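Local coordinates for predicted DNA-binding transcriptional regulator (PDB 7DWN), which probably binds cis-regulatory DNA and controls transcription as a tetrameric regulator of the LysR family, at residues Thr105-Lys110 with Ile145-Asp150; Pro192-Ser197 with Ile229-Lys234. All coordinates share one frame; numbering follows the deposited sequence.

Overall arrangement
Both contacts belong to the LysR substrate-binding domain, of the periplasmic-binding-protein type, and in each a helix lies on a strand through leucine, isoleucine or valine side chains. Interaction 1 joins helix 101-114 to strand 145-149, which runs parallel to strand 94-99; interaction 2 joins helix 224-232 to strand 191-195, which runs parallel to strand 215-221. Their centres are 23 Å apart, and the nearest atoms, about 8 Å apart, do not touch. The chain completes interaction 1 before it begins interaction 2. The two helices meet across the subunit interface instead: Pro-109 packs on Asn-233 of the second subunit, and Ile-229 and Asn-233 pack on Pro-109 of that subunit.

Interaction 1: residues Thr105-Lys110 with Ile145-Asp150; sequences TSLIPK and ILLAFD
Leu-107 and Leu-147 both carry CG beside the backbone N and anti to the carbonyl carbon (chi1 -58° and -88°), and with CB of each directed at the other segment, their methyl ends meet between helix and strand. This is helix-on-sheet packing in the alpha/beta substrate-binding domain of a LysR-type regulator: helix 101-114, which follows strand 94-99, lies against strand 145-149, the parallel neighbour of that same strand. The strand's whole share of the contact is Leu-147, whose CD2 reaches the helix and lies 4.0 Å from CD1 of Leu-107. CB of Ile-108 is not aimed at the strand, but the longer branch turns inward and brings CD1 to Leu-147. Both helix residues slant across the Leu-147 side chain, and all three are buried.

The apolar patch continues beyond the two segments. Leu-147 also rests on Val-97 and Ala-99 of strand 94-99 and on Leu-288 of helix 279-290, while its backbone is hydrogen-bonded to Ala-98 and Ala-100. On the helix, Ile-108 packs as well on Met-226 of the second subunit, so one residue serves both the domain core and the subunit interface. Where the N of Pro-109 and of Lys-110 makes no bond to the preceding turn, the helix is kinked. The shorter of the two methyl contacts is made just before that kink, 3.7 Å from Ile-108 CD1 to Leu-147 CD2.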
ATOM      1  N   THR A 105      24.203  -3.430  22.317  1.00 30.36           N
ATOM      2  CA  THR A 105      25.525  -3.104  22.849  1.00 33.72           C
ATOM      3  C   THR A 105      25.865  -3.912  24.100  1.00 34.23           C
ATOM      4  O   THR A 105      27.047  -4.129  24.388  1.00 38.51           O
ATOM      5  CB  THR A 105      25.617  -1.607  23.158  1.00 35.92           C
ATOM      6  OG1 THR A 105      24.584  -1.240  24.081  1.00 44.29           O
ATOM      7  CG2 THR A 105      25.473  -0.785  21.884  1.00 22.93           C
ATOM      8  N   SER A 106      24.859  -4.356  24.857  1.00 32.63           N
ATOM      9  CA  SER A 106      25.147  -5.107  26.073  1.00 37.20           C
ATOM     10  C   SER A 106      25.334  -6.594  25.795  1.00 40.83           C
ATOM     11  O   SER A 106      26.234  -7.225  26.364  1.00 42.40           O
ATOM     12  CB  SER A 106      24.030  -4.900  27.099  1.00 32.75           C
ATOM     13  OG  SER A 106      24.260  -5.662  28.272  1.00 55.33           O
ATOM     14  N   LEU A 107      24.504  -7.168  24.925  1.00 33.10           N
ATOM     15  CA  LEU A 107      24.431  -8.611  24.719  1.00 34.91           C
ATOM     16  C   LEU A 107      25.292  -9.112  23.567  1.00 38.41           C
ATOM     17  O   LEU A 107      25.892 -10.184  23.684  1.00 35.51           O
ATOM     18  CB  LEU A 107      22.976  -9.031  24.473  1.00 22.55           C
ATOM     19  CG  LEU A 107      21.945  -8.686  25.552  1.00 29.94           C
ATOM     20  CD1 LEU A 107      20.593  -9.310  25.229  1.00 37.53           C
ATOM     21  CD2 LEU A 107      22.432  -9.133  26.919  1.00 33.38           C
ATOM     22  N   ILE A 108      25.363  -8.380  22.448  1.00 27.90           N
ATOM     23  CA  ILE A 108      26.042  -8.911  21.263  1.00 26.58           C
ATOM     24  C   ILE A 108      27.522  -9.173  21.502  1.00 40.51           C
ATOM     25  O   ILE A 108      28.030 -10.181  21.000  1.00 50.52           O
ATOM     26  CB  ILE A 108      25.776  -8.006  20.051  1.00 33.36           C
ATOM     27  CG1 ILE A 108      24.532  -8.481  19.296  1.00 44.41           C
ATOM     28  CG2 ILE A 108      26.974  -7.982  19.111  1.00 38.40           C
ATOM     29  CD1 ILE A 108      23.228  -8.244  20.018  1.00 45.29           C
ATOM     30  N   PRO A 109      28.278  -8.331  22.223  1.00 42.28           N
ATOM     31  CA  PRO A 109      29.693  -8.680  22.463  1.00 48.48           C
ATOM     32  C   PRO A 109      29.888  -9.992  23.216  1.00 56.90           C
ATOM     33  O   PRO A 109      30.766 -10.788  22.846  1.00 69.57           O
ATOM     34  CB  PRO A 109      30.226  -7.474  23.255  1.00 44.08           C
ATOM     35  CG  PRO A 109      29.012  -6.679  23.670  1.00 41.70           C
ATOM     36  CD  PRO A 109      27.995  -6.939  22.612  1.00 44.65           C
ATOM     37  N   LYS A 110      29.091 -10.248  24.256  1.00 52.08           N
ATOM     38  CA  LYS A 110      29.201 -11.511  24.981  1.00 54.11           C
ATOM     39  C   LYS A 110      28.836 -12.700  24.093  1.00 53.78           C
ATOM     40  O   LYS A 110      29.518 -13.731  24.112  1.00 60.88           O
ATOM     41  CB  LYS A 110      28.318 -11.462  26.230  1.00 54.88           C
ATOM     42  CG  LYS A 110      28.631 -10.285  27.153  1.00 58.75           C
ATOM     43  CD  LYS A 110      27.676 -10.215  28.332  1.00 56.26           C
ATOM     44  CE  LYS A 110      26.243 -10.043  27.863  1.00 57.98           C
ATOM     45  NZ  LYS A 110      25.387  -9.440  28.918  1.00 56.90           N
ATOM     46  N   ILE A 145      15.696 -12.978  14.516  1.00 37.83           N
ATOM     47  CA  ILE A 145      15.579 -12.909  15.966  1.00 28.55           C
ATOM     48  C   ILE A 145      15.514 -11.447  16.381  1.00 42.59           C
ATOM     49  O   ILE A 145      16.272 -10.613  15.873  1.00 40.69           O
ATOM     50  CB  ILE A 145      16.756 -13.628  16.662  1.00 27.69           C
ATOM     51  CG1 ILE A 145      16.770 -15.112  16.289  1.00 24.67           C
ATOM     52  CG2 ILE A 145      16.677 -13.454  18.173  1.00 22.87           C
ATOM     53  CD1 ILE A 145      18.061 -15.814  16.634  1.00 31.90           C
ATOM     54  N   LEU A 146      14.606 -11.137  17.300  1.00 45.73           N
ATOM     55  CA  LEU A 146      14.408  -9.786  17.801  1.00 33.40           C
ATOM     56  C   LEU A 146      14.846  -9.725  19.258  1.00 33.00           C
ATOM     57  O   LEU A 146      14.396 -10.528  20.076  1.00 28.38           O
ATOM     58  CB  LEU A 146      12.941  -9.372  17.669  1.00 31.26           C
ATOM     59  CG  LEU A 146      12.515  -8.047  18.296  1.00 37.41           C
ATOM     60  CD1 LEU A 146      13.355  -6.919  17.736  1.00 35.42           C
ATOM     61  CD2 LEU A 146      11.040  -7.795  18.037  1.00 36.10           C
ATOM     62  N   LEU A 147      15.725  -8.785  19.583  1.00 32.11           N
ATOM     63  CA  LEU A 147      16.148  -8.569  20.964  1.00 24.40           C
ATOM     64  C   LEU A 147      15.443  -7.311  21.452  1.00 30.50           C
ATOM     65  O   LEU A 147      15.817  -6.197  21.079  1.00 42.01           O
ATOM     66  CB  LEU A 147      17.666  -8.444  21.064  1.00 23.90           C
ATOM     67  CG  LEU A 147      18.501  -9.716  21.237  1.00 40.41           C
ATOM     68  CD1 LEU A 147      18.250 -10.722  20.124  1.00 56.23           C
ATOM     69  CD2 LEU A 147      19.974  -9.358  21.306  1.00 26.28           C
ATOM     70  N   ALA A 148      14.410  -7.478  22.275  1.00 33.43           N
ATOM     71  CA  ALA A 148      13.606  -6.328  22.669  1.00 23.95           C
ATOM     72  C   ALA A 148      13.201  -6.476  24.126  1.00 32.05           C
ATOM     73  O   ALA A 148      13.564  -7.444  24.794  1.00 30.59           O
ATOM     74  CB  ALA A 148      12.386  -6.166  21.756  1.00 16.58           C
ATOM     75  N   PHE A 149      12.469  -5.493  24.633  1.00 32.09           N
ATOM     76  CA  PHE A 149      12.018  -5.536  26.013  1.00 30.32           C
ATOM     77  C   PHE A 149      10.636  -6.177  26.103  1.00 34.81           C
ATOM     78  O   PHE A 149      10.015  -6.524  25.095  1.00 37.88           O
ATOM     79  CB  PHE A 149      12.013  -4.132  26.620  1.00 32.24           C
ATOM     80  CG  PHE A 149      13.384  -3.538  26.780  1.00 28.68           C
ATOM     81  CD1 PHE A 149      14.176  -3.867  27.870  1.00 24.23           C
ATOM     82  CD2 PHE A 149      13.885  -2.657  25.836  1.00 18.07           C
ATOM     83  CE1 PHE A 149      15.439  -3.326  28.017  1.00 29.57           C
ATOM     84  CE2 PHE A 149      15.145  -2.113  25.978  1.00 24.57           C
ATOM     85  CZ  PHE A 149      15.924  -2.447  27.070  1.00 27.46           C
ATOM     86  N   ASP A 150      10.166  -6.344  27.339  1.00 34.91           N
ATOM     87  CA  ASP A 150       8.911  -7.034  27.615  1.00 39.20           C
ATOM     88  C   ASP A 150       7.765  -6.429  26.819  1.00 30.96           C
ATOM     89  O   ASP A 150       7.480  -5.234  26.928  1.00 37.34           O
ATOM     90  CB  ASP A 150       8.612  -6.966  29.117  1.00 45.48           C
ATOM     91  CG  ASP A 150       7.428  -7.831  29.525  1.00 39.75           C
ATOM     92  OD1 ASP A 150       7.051  -8.740  28.754  1.00 41.95           O
ATOM     93  OD2 ASP A 150       6.870  -7.599  30.617  1.00 45.43           O
TER

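Interaction 2: residues Pro192-Ser197 with Ile229-Lys234; sequences PWLTYS and ILVLNK
Strand 191-195 and the last turn of helix 224-232 come closest at Leu-194 and Leu-230, whose CA atoms are 7.7 Å apart. The helix ends within the second segment: Asn-233 is the first residue to leave helical angles, and Lys-234, with positive phi (59°), is the C-prime residue of a Schellman motif. In it Gln-235 N bonds back to Leu-230 O, and Lys-234 N reaches Val-231 O at 2.9 Å.

Against this closing turn the strand sends one side chain, Leu-194. Its CD1 pushes in between two successive helix residues, sitting 3.6 Å from Leu-230 CB and 3.6 Å from Val-231 CG2. The same methyl lies equally near the backbone, with CD1 of Leu-194 3.6 Å from Val-231 N, so it is seated on the helix surface itself. The other methyl, CD2, is farther off, 4.2 Å from Leu-230 CD1, and the two leucine side chains cross at about a right angle. Val-231 offers CG2 because its chi1 of 165° sets CG1 anti to the backbone N and leaves CG2 beside that nitrogen, facing the leucine.

Phe-219 of strand 215-221 touches both Leu-194 and Leu-230, and Ala-238 touches both Leu-194 and Val-231, so these two residues join the same buried apolar cluster. A parallel strand pair, 191-195 with 215-221, covered by the helix that follows the second strand, is the alpha/beta layering of the periplasmic-binding-protein-like fold of LysR substrate-binding domains.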
ATOM      1  N   PRO A 192      15.654  18.323  38.452  1.00 49.90           N
ATOM      2  CA  PRO A 192      15.727  18.241  36.988  1.00 50.21           C
ATOM      3  C   PRO A 192      15.692  16.788  36.551  1.00 52.27           C
ATOM      4  O   PRO A 192      16.526  15.977  36.958  1.00 41.58           O
ATOM      5  CB  PRO A 192      17.065  18.906  36.658  1.00 52.64           C
ATOM      6  CG  PRO A 192      17.847  18.841  37.922  1.00 56.09           C
ATOM      7  CD  PRO A 192      16.838  18.979  39.020  1.00 49.96           C
ATOM      8  N   TRP A 193      14.712  16.458  35.714  1.00 54.05           N
ATOM      9  CA  TRP A 193      14.396  15.080  35.380  1.00 55.02           C
ATOM     10  C   TRP A 193      14.649  14.866  33.894  1.00 47.68           C
ATOM     11  O   TRP A 193      14.096  15.586  33.053  1.00 43.74           O
ATOM     12  CB  TRP A 193      12.944  14.775  35.750  1.00 46.78           C
ATOM     13  CG  TRP A 193      12.477  13.403  35.413  1.00 42.04           C
ATOM     14  CD1 TRP A 193      13.226  12.267  35.347  1.00 41.48           C
ATOM     15  CD2 TRP A 193      11.137  13.024  35.087  1.00 43.86           C
ATOM     16  NE1 TRP A 193      12.432  11.199  35.001  1.00 43.56           N
ATOM     17  CE2 TRP A 193      11.145  11.640  34.833  1.00 40.08           C
ATOM     18  CE3 TRP A 193       9.932  13.722  34.983  1.00 43.78           C
ATOM     19  CZ2 TRP A 193       9.993  10.941  34.485  1.00 44.85           C
ATOM     20  CZ3 TRP A 193       8.791  13.030  34.637  1.00 42.60           C
ATOM     21  CH2 TRP A 193       8.828  11.653  34.391  1.00 44.28           C
ATOM     22  N   LEU A 194      15.511  13.898  33.589  1.00 41.82           N
ATOM     23  CA  LEU A 194      15.795  13.465  32.227  1.00 41.73           C
ATOM     24  C   LEU A 194      14.983  12.201  31.979  1.00 38.48           C
ATOM     25  O   LEU A 194      15.293  11.138  32.526  1.00 40.18           O
ATOM     26  CB  LEU A 194      17.289  13.207  32.045  1.00 51.08           C
ATOM     27  CG  LEU A 194      18.225  14.284  32.600  1.00 45.78           C
ATOM     28  CD1 LEU A 194      19.648  13.764  32.705  1.00 49.64           C
ATOM     29  CD2 LEU A 194      18.177  15.527  31.734  1.00 36.81           C
ATOM     30  N   THR A 195      13.948  12.312  31.155  1.00 40.08           N
ATOM     31  CA  THR A 195      12.929  11.282  31.058  1.00 40.46           C
ATOM     32  C   THR A 195      12.956  10.596  29.699  1.00 36.65           C
ATOM     33  O   THR A 195      13.460  11.131  28.709  1.00 35.84           O
ATOM     34  CB  THR A 195      11.538  11.881  31.303  1.00 45.57           C
ATOM     35  OG1 THR A 195      10.568  10.831  31.375  1.00 62.63           O
ATOM     36  CG2 THR A 195      11.159  12.833  30.177  1.00 42.27           C
ATOM     37  N   TYR A 196      12.411   9.383  29.674  1.00 43.81           N
ATOM     38  CA  TYR A 196      12.031   8.756  28.422  1.00 36.83           C
ATOM     39  C   TYR A 196      10.707   9.342  27.941  1.00 40.36           C
ATOM     40  O   TYR A 196      10.060  10.134  28.631  1.00 56.47           O
ATOM     41  CB  TYR A 196      11.891   7.243  28.589  1.00 35.17           C
ATOM     42  CG  TYR A 196      13.120   6.548  29.125  1.00 31.20           C
ATOM     43  CD1 TYR A 196      14.149   6.166  28.276  1.00 33.23           C
ATOM     44  CD2 TYR A 196      13.243   6.257  30.477  1.00 29.29           C
ATOM     45  CE1 TYR A 196      15.271   5.523  28.759  1.00 32.00           C
ATOM     46  CE2 TYR A 196      14.361   5.616  30.969  1.00 32.97           C
ATOM     47  CZ  TYR A 196      15.373   5.252  30.105  1.00 29.92           C
ATOM     48  OH  TYR A 196      16.490   4.613  30.588  1.00 35.03           O
ATOM     49  N   SER A 197      10.301   8.945  26.740  1.00 37.86           N
ATOM     50  CA  SER A 197       8.918   9.159  26.346  1.00 42.01           C
ATOM     51  C   SER A 197       8.021   8.338  27.261  1.00 47.69           C
ATOM     52  O   SER A 197       8.291   7.160  27.519  1.00 54.42           O
ATOM     53  CB  SER A 197       8.708   8.768  24.883  1.00 55.88           C
ATOM     54  OG  SER A 197       7.369   9.003  24.480  1.00 64.65           O
ATOM     55  N   ILE A 229      24.396  10.052  29.320  1.00 39.97           N
ATOM     56  CA  ILE A 229      25.360  11.124  29.091  1.00 43.22           C
ATOM     57  C   ILE A 229      24.927  12.394  29.808  1.00 36.12           C
ATOM     58  O   ILE A 229      25.736  13.059  30.468  1.00 36.67           O
ATOM     59  CB  ILE A 229      25.552  11.361  27.582  1.00 50.06           C
ATOM     60  CG1 ILE A 229      26.304  10.189  26.953  1.00 49.44           C
ATOM     61  CG2 ILE A 229      26.295  12.660  27.344  1.00 49.49           C
ATOM     62  CD1 ILE A 229      26.532  10.341  25.476  1.00 50.90           C
ATOM     63  N   LEU A 230      23.642  12.746  29.710  1.00 29.72           N
ATOM     64  CA  LEU A 230      23.198  13.973  30.365  1.00 38.54           C
ATOM     65  C   LEU A 230      23.237  13.851  31.886  1.00 41.05           C
ATOM     66  O   LEU A 230      23.450  14.854  32.577  1.00 39.39           O
ATOM     67  CB  LEU A 230      21.801  14.362  29.886  1.00 43.76           C
ATOM     68  CG  LEU A 230      21.779  14.987  28.489  1.00 40.59           C
ATOM     69  CD1 LEU A 230      20.502  15.779  28.274  1.00 37.51           C
ATOM     70  CD2 LEU A 230      23.005  15.862  28.264  1.00 41.76           C
ATOM     71  N   VAL A 231      23.047  12.643  32.422  1.00 38.36           N
ATOM     72  CA  VAL A 231      23.233  12.427  33.855  1.00 39.62           C
ATOM     73  C   VAL A 231      24.688  12.658  34.234  1.00 50.57           C
ATOM     74  O   VAL A 231      24.994  13.351  35.211  1.00 59.05           O
ATOM     75  CB  VAL A 231      22.768  11.014  34.254  1.00 39.57           C
ATOM     76  CG1 VAL A 231      23.293  10.649  35.636  1.00 44.90           C
ATOM     77  CG2 VAL A 231      21.257  10.926  34.229  1.00 41.94           C
ATOM     78  N   LEU A 232      25.609  12.081  33.457  1.00 48.12           N
ATOM     79  CA  LEU A 232      27.031  12.241  33.746  1.00 56.52           C
ATOM     80  C   LEU A 232      27.467  13.697  33.660  1.00 63.78           C
ATOM     81  O   LEU A 232      28.406  14.103  34.356  1.00 64.53           O
ATOM     82  CB  LEU A 232      27.857  11.376  32.795  1.00 57.06           C
ATOM     83  CG  LEU A 232      27.928   9.892  33.159  1.00 56.39           C
ATOM     84  CD1 LEU A 232      28.635   9.101  32.072  1.00 60.85           C
ATOM     85  CD2 LEU A 232      28.629   9.715  34.496  1.00 47.85           C
ATOM     86  N   ASN A 233      26.805  14.500  32.826  1.00 63.88           N
ATOM     87  CA  ASN A 233      27.080  15.928  32.747  1.00 64.03           C
ATOM     88  C   ASN A 233      26.368  16.728  33.836  1.00 64.85           C
ATOM     89  O   ASN A 233      26.230  17.950  33.700  1.00 73.50           O
ATOM     90  CB  ASN A 233      26.699  16.466  31.365  1.00 65.12           C
ATOM     91  CG  ASN A 233      27.586  15.919  30.264  1.00 64.20           C
ATOM     92  OD1 ASN A 233      28.700  15.461  30.518  1.00 73.44           O
ATOM     93  ND2 ASN A 233      27.098  15.969  29.029  1.00 56.74           N
ATOM     94  N   LYS A 234      25.912  16.058  34.897  1.00 61.94           N
ATOM     95  CA  LYS A 234      25.300  16.703  36.061  1.00 62.86           C
ATOM     96  C   LYS A 234      24.069  17.525  35.687  1.00 57.95           C
ATOM     97  O   LYS A 234      23.726  18.493  36.371  1.00 64.37           O
ATOM     98  CB  LYS A 234      26.313  17.576  36.809  1.00 71.77           C
ATOM     99  CG  LYS A 234      27.698  16.955  36.952  1.00 78.02           C
ATOM    100  CD  LYS A 234      28.579  17.760  37.898  1.00 82.10           C
ATOM    101  CE  LYS A 234      28.561  19.242  37.563  1.00 87.38           C
ATOM    102  NZ  LYS A 234      29.307  20.037  38.578  1.00 91.53           N
TER